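Local coordinates for tailspike protein (Siphovirus 9NA, PDB 3RIQ), which recognises the lipopolysaccharide of Salmonella as the phage's receptor and cleaves it as an endorhamnosidase, at the interface of chains A and B. Coordinates in Å, arbitrary orientation; residue numbers count along the deposited sequence, not the author numbering. Chains: chain A/B, Tailspike protein.

Contact 1: the interface of chains A and B. Residues chain A 431-434, 436-440, 459, 461; chain B 442-446, 454-455.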
loop_
_atom_site.group_PDB
_atom_site.type_symbol
_atom_site.label_atom_id
_atom_site.label_comp_id
_atom_site.label_asym_id
_atom_site.label_seq_id
_atom_site.Cartn_x
_atom_site.Cartn_y
_atom_site.Cartn_z
ATOM N N ASN A 431 7.040 -26.202 5.728
ATOM C CA ASN A 431 6.002 -27.130 5.310
ATOM C C ASN A 431 5.642 -26.825 3.857
ATOM O O ASN A 431 4.871 -25.888 3.574
ATOM C CB ASN A 431 4.778 -27.006 6.223
ATOM C CG ASN A 431 3.478 -27.559 5.584
ATOM O OD1 ASN A 431 3.509 -28.465 4.739
ATOM N ND2 ASN A 431 2.330 -26.990 5.996
ATOM N N VAL A 432 6.270 -27.560 2.948
ATOM C CA VAL A 432 6.084 -27.309 1.517
ATOM C C VAL A 432 5.287 -28.443 0.890
ATOM O O VAL A 432 5.278 -29.590 1.400
ATOM C CB VAL A 432 7.458 -27.054 0.778
ATOM C CG1 VAL A 432 8.129 -25.733 1.278
ATOM C CG2 VAL A 432 8.416 -28.247 0.902
ATOM N N GLN A 433 4.620 -28.115 -0.211
ATOM C CA GLN A 433 3.747 -29.051 -0.867
ATOM C C GLN A 433 3.792 -28.831 -2.381
ATOM O O GLN A 433 4.187 -27.790 -2.854
ATOM C CB GLN A 433 2.324 -28.868 -0.311
ATOM C CG GLN A 433 1.688 -27.510 -0.654
ATOM C CD GLN A 433 0.389 -27.327 0.069
ATOM O OE1 GLN A 433 0.358 -27.219 1.297
ATOM N NE2 GLN A 433 -0.700 -27.297 -0.679
ATOM N N HIS A 434 3.422 -29.838 -3.143
ATOM C CA HIS A 434 3.405 -29.711 -4.613
ATOM C C HIS A 434 2.393 -30.653 -5.253
ATOM O O HIS A 434 2.140 -31.738 -4.732
ATOM C CB HIS A 434 4.816 -29.977 -5.189
ATOM C CG HIS A 434 5.090 -29.266 -6.478
ATOM N ND1 HIS A 434 4.558 -29.658 -7.684
ATOM C CD2 HIS A 434 5.804 -28.142 -6.732
ATOM C CE1 HIS A 434 4.954 -28.829 -8.633
ATOM N NE2 HIS A 434 5.704 -27.892 -8.079
ATOM N N GLU A 436 2.846 -32.058 -8.279
ATOM C CA GLU A 436 3.638 -33.131 -8.899
ATOM C C GLU A 436 3.985 -34.223 -7.885
ATOM O O GLU A 436 3.993 -33.979 -6.683
ATOM C CB GLU A 436 4.925 -32.569 -9.533
ATOM C CG GLU A 436 4.686 -31.785 -10.824
ATOM C CD GLU A 436 5.898 -30.998 -11.295
ATOM O OE1 GLU A 436 7.024 -31.266 -10.841
ATOM O OE2 GLU A 436 5.722 -30.119 -12.159
ATOM N N ASN A 437 4.284 -35.421 -8.379
ATOM C CA ASN A 437 4.585 -36.551 -7.490
ATOM C C ASN A 437 5.908 -36.475 -6.759
ATOM O O ASN A 437 6.052 -37.083 -5.705
ATOM C CB ASN A 437 4.476 -37.888 -8.229
ATOM C CG ASN A 437 3.046 -38.220 -8.616
ATOM O OD1 ASN A 437 2.079 -37.931 -7.881
ATOM N ND2 ASN A 437 2.898 -38.846 -9.773
ATOM N N ALA A 438 6.851 -35.694 -7.281
ATOM C CA ALA A 438 8.114 -35.481 -6.599
ATOM C C ALA A 438 8.322 -33.995 -6.418
ATOM O O ALA A 438 7.847 -33.200 -7.232
ATOM C CB ALA A 438 9.273 -36.095 -7.397
ATOM N N MET A 439 9.029 -33.617 -5.362
ATOM C CA MET A 439 9.393 -32.214 -5.169
ATOM C C MET A 439 10.764 -32.150 -4.539
ATOM O O MET A 439 11.274 -33.173 -4.047
ATOM C CB MET A 439 8.329 -31.445 -4.368
ATOM C CG MET A 439 8.322 -31.718 -2.860
ATOM S SD MET A 439 6.961 -30.792 -2.064
ATOM C CE MET A 439 7.478 -29.077 -2.322
ATOM N N THR A 440 11.377 -30.961 -4.584
ATOM C CA THR A 440 12.789 -30.824 -4.272
ATOM C C THR A 440 13.149 -29.598 -3.448
ATOM O O THR A 440 12.475 -28.569 -3.523
ATOM C CB THR A 440 13.652 -30.754 -5.557
ATOM O OG1 THR A 440 13.100 -29.791 -6.462
ATOM C CG2 THR A 440 13.767 -32.127 -6.253
ATOM N N ALA A 459 11.876 -35.483 -2.335
ATOM C CA ALA A 459 10.777 -36.266 -1.758
ATOM C C ALA A 459 10.004 -36.806 -2.941
ATOM O O ALA A 459 9.435 -36.017 -3.699
ATOM C CB ALA A 459 9.873 -35.345 -0.967
ATOM N N CYS A 461 6.946 -39.176 -4.088
ATOM C CA CYS A 461 5.786 -39.951 -3.649
ATOM C C CYS A 461 5.458 -41.035 -4.653
ATOM O O CYS A 461 5.173 -40.749 -5.815
ATOM C CB CYS A 461 4.570 -39.041 -3.464
ATOM S SG CYS A 461 3.080 -39.969 -2.943
ATOM N N SER B 442 9.287 -30.415 6.203
ATOM C CA SER B 442 8.422 -31.466 5.675
ATOM C C SER B 442 8.102 -31.150 4.222
ATOM O O SER B 442 7.895 -29.963 3.884
ATOM C CB SER B 442 7.126 -31.583 6.469
ATOM O OG SER B 442 7.372 -31.718 7.855
ATOM N N MET B 443 8.053 -32.184 3.382
ATOM C CA MET B 443 7.717 -32.009 1.957
ATOM C C MET B 443 6.585 -32.950 1.609
ATOM O O MET B 443 6.676 -34.159 1.875
ATOM C CB MET B 443 8.929 -32.234 1.048
ATOM C CG MET B 443 10.130 -31.384 1.488
ATOM S SD MET B 443 11.764 -31.743 0.775
ATOM C CE MET B 443 11.319 -32.077 -0.831
ATOM N N ARG B 444 5.507 -32.369 1.070
ATOM C CA ARG B 444 4.268 -33.123 0.739
ATOM C C ARG B 444 3.932 -32.967 -0.759
ATOM O O ARG B 444 3.015 -32.211 -1.134
ATOM C CB ARG B 444 3.088 -32.707 1.655
ATOM C CG ARG B 444 1.822 -33.608 1.546
ATOM C CD ARG B 444 0.747 -33.251 2.601
ATOM N NE ARG B 444 0.259 -31.887 2.381
ATOM C CZ ARG B 444 -0.694 -31.563 1.501
ATOM N NH1 ARG B 444 -1.334 -32.522 0.807
ATOM N NH2 ARG B 444 -1.001 -30.275 1.320
ATOM N N PRO B 445 4.693 -33.670 -1.628
ATOM C CA PRO B 445 4.274 -33.802 -3.039
ATOM C C PRO B 445 3.000 -34.639 -3.180
ATOM O O PRO B 445 2.482 -35.165 -2.182
ATOM C CB PRO B 445 5.439 -34.503 -3.697
ATOM C CG PRO B 445 6.072 -35.331 -2.593
ATOM C CD PRO B 445 5.893 -34.479 -1.319
ATOM N N ALA B 446 2.460 -34.716 -4.398
ATOM C CA ALA B 446 1.142 -35.328 -4.614
ATOM C C ALA B 446 0.126 -34.722 -3.642
ATOM O O ALA B 446 -0.619 -35.442 -2.967
ATOM C CB ALA B 446 1.218 -36.875 -4.456
ATOM N N SER B 454 5.946 -36.790 2.311
ATOM C CA SER B 454 6.794 -37.853 1.776
ATOM C C SER B 454 8.213 -37.794 2.370
ATOM O O SER B 454 8.956 -38.772 2.317
ATOM C CB SER B 454 6.853 -37.761 0.242
ATOM O OG SER B 454 5.625 -38.220 -0.351
ATOM N N LEU B 455 8.579 -36.663 2.967
ATOM C CA LEU B 455 9.917 -36.480 3.548
ATOM C C LEU B 455 9.794 -35.629 4.792
ATOM O O LEU B 455 9.113 -34.599 4.749
ATOM C CB LEU B 455 10.843 -35.793 2.530
ATOM C CG LEU B 455 12.311 -35.505 2.891
ATOM C CD1 LEU B 455 13.138 -35.383 1.607
ATOM C CD2 LEU B 455 12.476 -34.245 3.776
HETATM O O HOH W 1 1.211 -29.430 3.456
#
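Two chains of a P22-type tailspike, a right-handed beta-helix trimer, join here through an intermolecular parallel sheet, strand 430-433 of A beside strand 438-444 of B. A:Val432 N gives an almost straight hydrogen bond to B:Ser442 O (3.0 Å, 172° at H), and A:Val432 O takes the N-H of B:Arg444 at 2.8 Å; both lie in the carbonyl plane. In the next rung A:His434 N bonds to B:Arg444 O from above the carbonyl plane, off its lone pairs. B:Ala446 N gives a nearly straight bond to A:Glu436 O (2.8 Å), its donor above that carbonyl plane; A:His434 O lies 3.0 Å from the same nitrogen, well off the N-H direction.

Side chains line both sides of the strand pair. On one, B:Met443 runs alongside A:Val432, CG against CG2, and its bent tail (chi3 39°) carries CE to A:Ala459 CB (3.6 Å) and A:Met439 CG. A:Met439, with CG in the crowded position between N and the carbonyl carbon (chi1 76°), crosses B:Pro445 at about a right angle. The proline lays CB by A:Asn437 O (3.3 Å). On the other side B:Arg444 and A:Gln433 point the same way with their flat ends steeply turned. A water in the guanidinium plane joins B:Arg444 NE (2.8 Å) to A:Asn431 OD1 and A:Gln433 OE1.

Further out, A:Glu436 N donates to A:His434 ND1 in the ring plane (3.0 Å), bracing the turn that presents A:Glu436 O to B:Ala446.

Contact 2: the interface of chains A and B. Residues chain A 211, 213, 239, 241, 273; chain B 229-232, 266.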
loop_
_atom_site.group_PDB
_atom_site.type_symbol
_atom_site.label_atom_id
_atom_site.label_comp_id
_atom_site.label_asym_id
_atom_site.label_seq_id
_atom_site.Cartn_x
_atom_site.Cartn_y
_atom_site.Cartn_z
ATOM N N GLU A 211 -8.359 12.647 -13.406
ATOM C CA GLU A 211 -8.078 11.778 -14.542
ATOM C C GLU A 211 -7.823 12.616 -15.779
ATOM O O GLU A 211 -8.568 13.594 -16.050
ATOM C CB GLU A 211 -9.239 10.788 -14.807
ATOM C CG GLU A 211 -8.952 9.859 -16.000
ATOM C CD GLU A 211 -9.768 8.560 -16.015
ATOM O OE1 GLU A 211 -10.594 8.343 -15.079
ATOM O OE2 GLU A 211 -9.562 7.730 -16.966
ATOM N N LYS A 213 -6.995 12.059 -19.991
ATOM C CA LYS A 213 -7.201 11.066 -21.049
ATOM C C LYS A 213 -6.589 11.510 -22.365
ATOM O O LYS A 213 -6.712 12.686 -22.756
ATOM C CB LYS A 213 -8.704 10.865 -21.283
ATOM C CG LYS A 213 -9.481 10.589 -20.013
ATOM C CD LYS A 213 -10.974 10.316 -20.314
ATOM C CE LYS A 213 -11.721 10.120 -18.996
ATOM N NZ LYS A 213 -13.184 9.782 -19.180
ATOM N N ILE A 239 -5.352 9.301 -12.317
ATOM C CA ILE A 239 -5.491 8.225 -13.342
ATOM C C ILE A 239 -5.043 8.841 -14.665
ATOM O O ILE A 239 -5.575 9.879 -15.064
ATOM C CB ILE A 239 -6.953 7.708 -13.439
ATOM C CG1 ILE A 239 -7.393 7.106 -12.095
ATOM C CG2 ILE A 239 -7.059 6.708 -14.573
ATOM C CD1 ILE A 239 -8.860 6.776 -12.023
ATOM N N TYR A 241 -4.890 7.988 -18.588
ATOM C CA TYR A 241 -5.540 6.987 -19.455
ATOM C C TYR A 241 -5.231 7.186 -20.926
ATOM O O TYR A 241 -5.604 8.220 -21.505
ATOM C CB TYR A 241 -7.062 7.103 -19.255
ATOM C CG TYR A 241 -7.909 6.275 -20.211
ATOM C CD1 TYR A 241 -7.806 4.865 -20.270
ATOM C CD2 TYR A 241 -8.848 6.914 -21.038
ATOM C CE1 TYR A 241 -8.615 4.118 -21.145
ATOM C CE2 TYR A 241 -9.670 6.171 -21.924
ATOM C CZ TYR A 241 -9.539 4.769 -21.950
ATOM O OH TYR A 241 -10.334 3.987 -22.772
ATOM N N ILE A 273 -3.140 3.579 -17.425
ATOM C CA ILE A 273 -3.790 2.552 -18.247
ATOM C C ILE A 273 -3.470 2.756 -19.727
ATOM O O ILE A 273 -3.853 3.771 -20.295
ATOM C CB ILE A 273 -5.329 2.630 -18.055
ATOM C CG1 ILE A 273 -5.708 2.331 -16.573
ATOM C CG2 ILE A 273 -6.049 1.672 -19.053
ATOM C CD1 ILE A 273 -7.193 2.679 -16.169
ATOM N N ASP B 229 -13.315 1.664 -20.605
ATOM C CA ASP B 229 -11.899 1.305 -20.419
ATOM C C ASP B 229 -11.163 2.419 -19.639
ATOM O O ASP B 229 -10.193 2.145 -18.931
ATOM C CB ASP B 229 -11.234 0.963 -21.747
ATOM C CG ASP B 229 -11.742 -0.358 -22.293
ATOM O OD1 ASP B 229 -11.998 -1.279 -21.470
ATOM O OD2 ASP B 229 -11.952 -0.461 -23.524
ATOM N N ASP B 230 -11.709 3.639 -19.706
ATOM C CA ASP B 230 -11.266 4.792 -18.920
ATOM C C ASP B 230 -11.212 4.554 -17.406
ATOM O O ASP B 230 -10.456 5.247 -16.681
ATOM C CB ASP B 230 -12.224 6.001 -19.067
ATOM C CG ASP B 230 -12.776 6.231 -20.472
ATOM O OD1 ASP B 230 -13.092 5.283 -21.219
ATOM O OD2 ASP B 230 -12.998 7.444 -20.764
ATOM N N HIS B 231 -12.051 3.639 -16.900
ATOM C CA HIS B 231 -12.174 3.454 -15.445
ATOM C C HIS B 231 -12.506 4.761 -14.739
ATOM O O HIS B 231 -11.955 5.064 -13.663
ATOM C CB HIS B 231 -10.923 2.725 -14.899
ATOM C CG HIS B 231 -10.975 1.248 -15.176
ATOM N ND1 HIS B 231 -10.749 0.736 -16.438
ATOM C CD2 HIS B 231 -11.309 0.190 -14.394
ATOM C CE1 HIS B 231 -10.958 -0.570 -16.432
ATOM N NE2 HIS B 231 -11.285 -0.929 -15.199
ATOM N N ASP B 232 -13.457 5.503 -15.335
ATOM C CA ASP B 232 -13.875 6.805 -14.815
ATOM C C ASP B 232 -15.192 6.574 -14.061
ATOM O O ASP B 232 -16.259 6.549 -14.662
ATOM C CB ASP B 232 -14.037 7.790 -15.999
ATOM C CG ASP B 232 -14.242 9.225 -15.570
ATOM O OD1 ASP B 232 -14.462 9.514 -14.375
ATOM O OD2 ASP B 232 -14.135 10.078 -16.478
ATOM N N VAL B 266 -13.380 1.842 -10.332
ATOM C CA VAL B 266 -12.215 1.806 -9.441
ATOM C C VAL B 266 -12.665 2.008 -8.002
ATOM O O VAL B 266 -13.411 2.962 -7.708
ATOM C CB VAL B 266 -11.206 2.934 -9.802
ATOM C CG1 VAL B 266 -10.021 2.923 -8.792
ATOM C CG2 VAL B 266 -10.691 2.774 -11.233
#
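A:Lys213, on strand 211-214 of the right-handed beta-helix, reaches across to the acidic loop 229-232 of chain B. Its CB lies at the edge of the A:Tyr241 ring, in plane. CG stands anti to the carbonyl carbon (chi1 -51°), and the rest of the chain is fully extended. CD passes B:Asp230 OD2 at 3.5 Å, and CE runs between the two carboxylates. NZ, the tip, forms salt bridges to B:Asp230 OD2 (2.8 Å) and B:Asp232 OD2 (2.9 Å), each using its anti lone pair; the lysine crosses both aspartates at about a right angle.

B:Asp230 also lies on A:Tyr241: its CA sits over the ring centre, 3.4 Å from the centroid, in a CH-pi contact. Its carboxylate is tilted only 23° from the ring, with CG over CE2.

The extended A:Glu211, CG anti to N, brings OE2 to B:Asp230 O at 2.7 Å. Two acceptors would clash at this range, so the carboxylate may carry a proton and donate it to the carbonyl; the nearby aspartates might favour this, though the lysine would offset them. Within the loop, B:His231 ND1 donates in its ring plane to B:Asp229 O (2.9 Å), from above that carbonyl plane, holding the turn, while its CB meets A:Ile273 CD1 (3.9 Å). Lysine, tyrosine and isoleucine thus seat the loop on the sheet of the neighbour, helping to hold the beta-helices side by side in the trimer.

Contact 3: the interface of chains A and B. Residues chain A 525-527, 543; chain B 529, 541, 543.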
loop_
_atom_site.group_PDB
_atom_site.type_symbol
_atom_site.label_atom_id
_atom_site.label_comp_id
_atom_site.label_asym_id
_atom_site.label_seq_id
_atom_site.Cartn_x
_atom_site.Cartn_y
_atom_site.Cartn_z
ATOM N N ASP A 525 37.016 -55.603 -7.897
ATOM C CA ASP A 525 35.647 -55.447 -7.388
ATOM C C ASP A 525 35.405 -55.918 -5.950
ATOM O O ASP A 525 34.251 -56.130 -5.570
ATOM C CB ASP A 525 34.635 -56.164 -8.298
ATOM C CG ASP A 525 34.476 -55.494 -9.646
ATOM O OD1 ASP A 525 34.442 -54.242 -9.690
ATOM O OD2 ASP A 525 34.370 -56.239 -10.653
ATOM N N GLU A 526 36.469 -56.090 -5.162
ATOM C CA GLU A 526 36.348 -56.486 -3.749
ATOM C C GLU A 526 35.766 -55.300 -2.961
ATOM O O GLU A 526 36.293 -54.188 -3.065
ATOM C CB GLU A 526 37.725 -56.856 -3.160
ATOM C CG GLU A 526 38.557 -57.867 -3.956
ATOM C CD GLU A 526 39.563 -57.213 -4.905
ATOM O OE1 GLU A 526 39.329 -56.064 -5.400
ATOM O OE2 GLU A 526 40.599 -57.869 -5.155
ATOM N N LEU A 527 34.673 -55.518 -2.219
ATOM C CA LEU A 527 34.137 -54.464 -1.354
ATOM C C LEU A 527 34.986 -54.337 -0.085
ATOM O O LEU A 527 35.281 -55.344 0.573
ATOM C CB LEU A 527 32.666 -54.723 -0.994
ATOM C CG LEU A 527 31.978 -53.600 -0.183
ATOM C CD1 LEU A 527 31.786 -52.317 -1.005
ATOM C CD2 LEU A 527 30.625 -54.059 0.340
ATOM N N LEU A 543 35.912 -57.319 3.084
ATOM C CA LEU A 543 34.761 -58.111 3.508
ATOM C C LEU A 543 34.832 -59.487 2.894
ATOM O O LEU A 543 35.552 -59.686 1.897
ATOM C CB LEU A 543 33.452 -57.410 3.167
ATOM C CG LEU A 543 33.355 -56.091 3.942
ATOM C CD1 LEU A 543 32.164 -55.264 3.526
ATOM C CD2 LEU A 543 33.343 -56.353 5.454
ATOM O OXT LEU A 543 34.177 -60.400 3.415
ATOM N N ILE B 529 25.045 -57.726 3.168
ATOM C CA ILE B 529 25.150 -56.546 2.321
ATOM C C ILE B 529 24.870 -56.982 0.901
ATOM O O ILE B 529 25.562 -57.865 0.404
ATOM C CB ILE B 529 26.575 -55.935 2.376
ATOM C CG1 ILE B 529 26.935 -55.524 3.819
ATOM C CG2 ILE B 529 26.716 -54.765 1.358
ATOM C CD1 ILE B 529 28.417 -55.145 3.994
ATOM N N TYR B 541 27.477 -60.042 0.406
ATOM C CA TYR B 541 28.405 -60.364 1.495
ATOM C C TYR B 541 27.641 -60.762 2.735
ATOM O O TYR B 541 26.650 -60.134 3.075
ATOM C CB TYR B 541 29.265 -59.140 1.798
ATOM C CG TYR B 541 30.257 -58.838 0.712
ATOM C CD1 TYR B 541 29.926 -57.972 -0.338
ATOM C CD2 TYR B 541 31.551 -59.392 0.744
ATOM C CE1 TYR B 541 30.824 -57.716 -1.362
ATOM C CE2 TYR B 541 32.468 -59.119 -0.262
ATOM C CZ TYR B 541 32.095 -58.278 -1.311
ATOM O OH TYR B 541 32.988 -57.982 -2.310
ATOM N N LEU B 543 28.084 -61.230 6.845
ATOM C CA LEU B 543 29.028 -60.771 7.860
ATOM C C LEU B 543 29.245 -61.856 8.886
ATOM O O LEU B 543 28.418 -62.781 8.996
ATOM C CB LEU B 543 28.560 -59.473 8.505
ATOM C CG LEU B 543 28.511 -58.360 7.451
ATOM C CD1 LEU B 543 27.895 -57.090 7.983
ATOM C CD2 LEU B 543 29.910 -58.097 6.879
ATOM O OXT LEU B 543 30.263 -61.807 9.589
HETATM O O HOH W 2 33.379 -58.820 -5.382
#
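The ring of B:Tyr541 carries two leucines of chain A on one and the same face, near opposite rims: A:Leu527 CB by CE1 at 3.5 Å, and A:Leu543 CB by CD2 at 3.7 Å. A:Leu527 CD2 reaches over the same face beside CD1, while the C-terminal carboxylate of A:Leu543 lies beside CE2 and CD2, its O 3.8 Å from CE2. The ring plane is turned perpendicular to the plane of CA, CB and CG (chi2 91°), turning its broad side to these residues.

At the tip, OH accepts the backbone N-H of A:Leu527 in a nearly straight bond (3.0 Å, 169° at H), coming from the leucine side of the ring plane. A water on the opposite side, 3.2 Å from OH, connects it to A:Asp525 O. The phenol is thereby fixed at the start of strand 527-532 of chain A.

Farther in, A:Leu543, its CG anti to the carbonyl carbon (chi1 -63°), crosses B:Ile529 at about a right angle, CD1 to CD1 at 3.8 Å. Its other methyl, CD2, faces B:Leu543 CD2 at 4.1 Å, so the last residues of both chains meet obliquely. In this tailspike the contact ties the C-terminal ends of neighbouring subunits together and probably helps to close that end of the trimer.

The contacts string out along the length of the trimer. Contact 1 lies about 45 Å from contact 2 and 35 Å from contact 3 between C-alpha centres, and contacts 2 and 3 are about 77 Å apart, nearly the sum, so the three are almost in line. They share no residue. Within contact 1, strands 438-444 and 455-461 serve on both chains, as strand 527-532 does in contact 3, so like elements meet in different roles. Contact 2 pairs separate beta-helices by a loop, contact 1 interleaves strands, and contact 3 joins the C-termini; repeated in each copy, they bind the trimer along its axis.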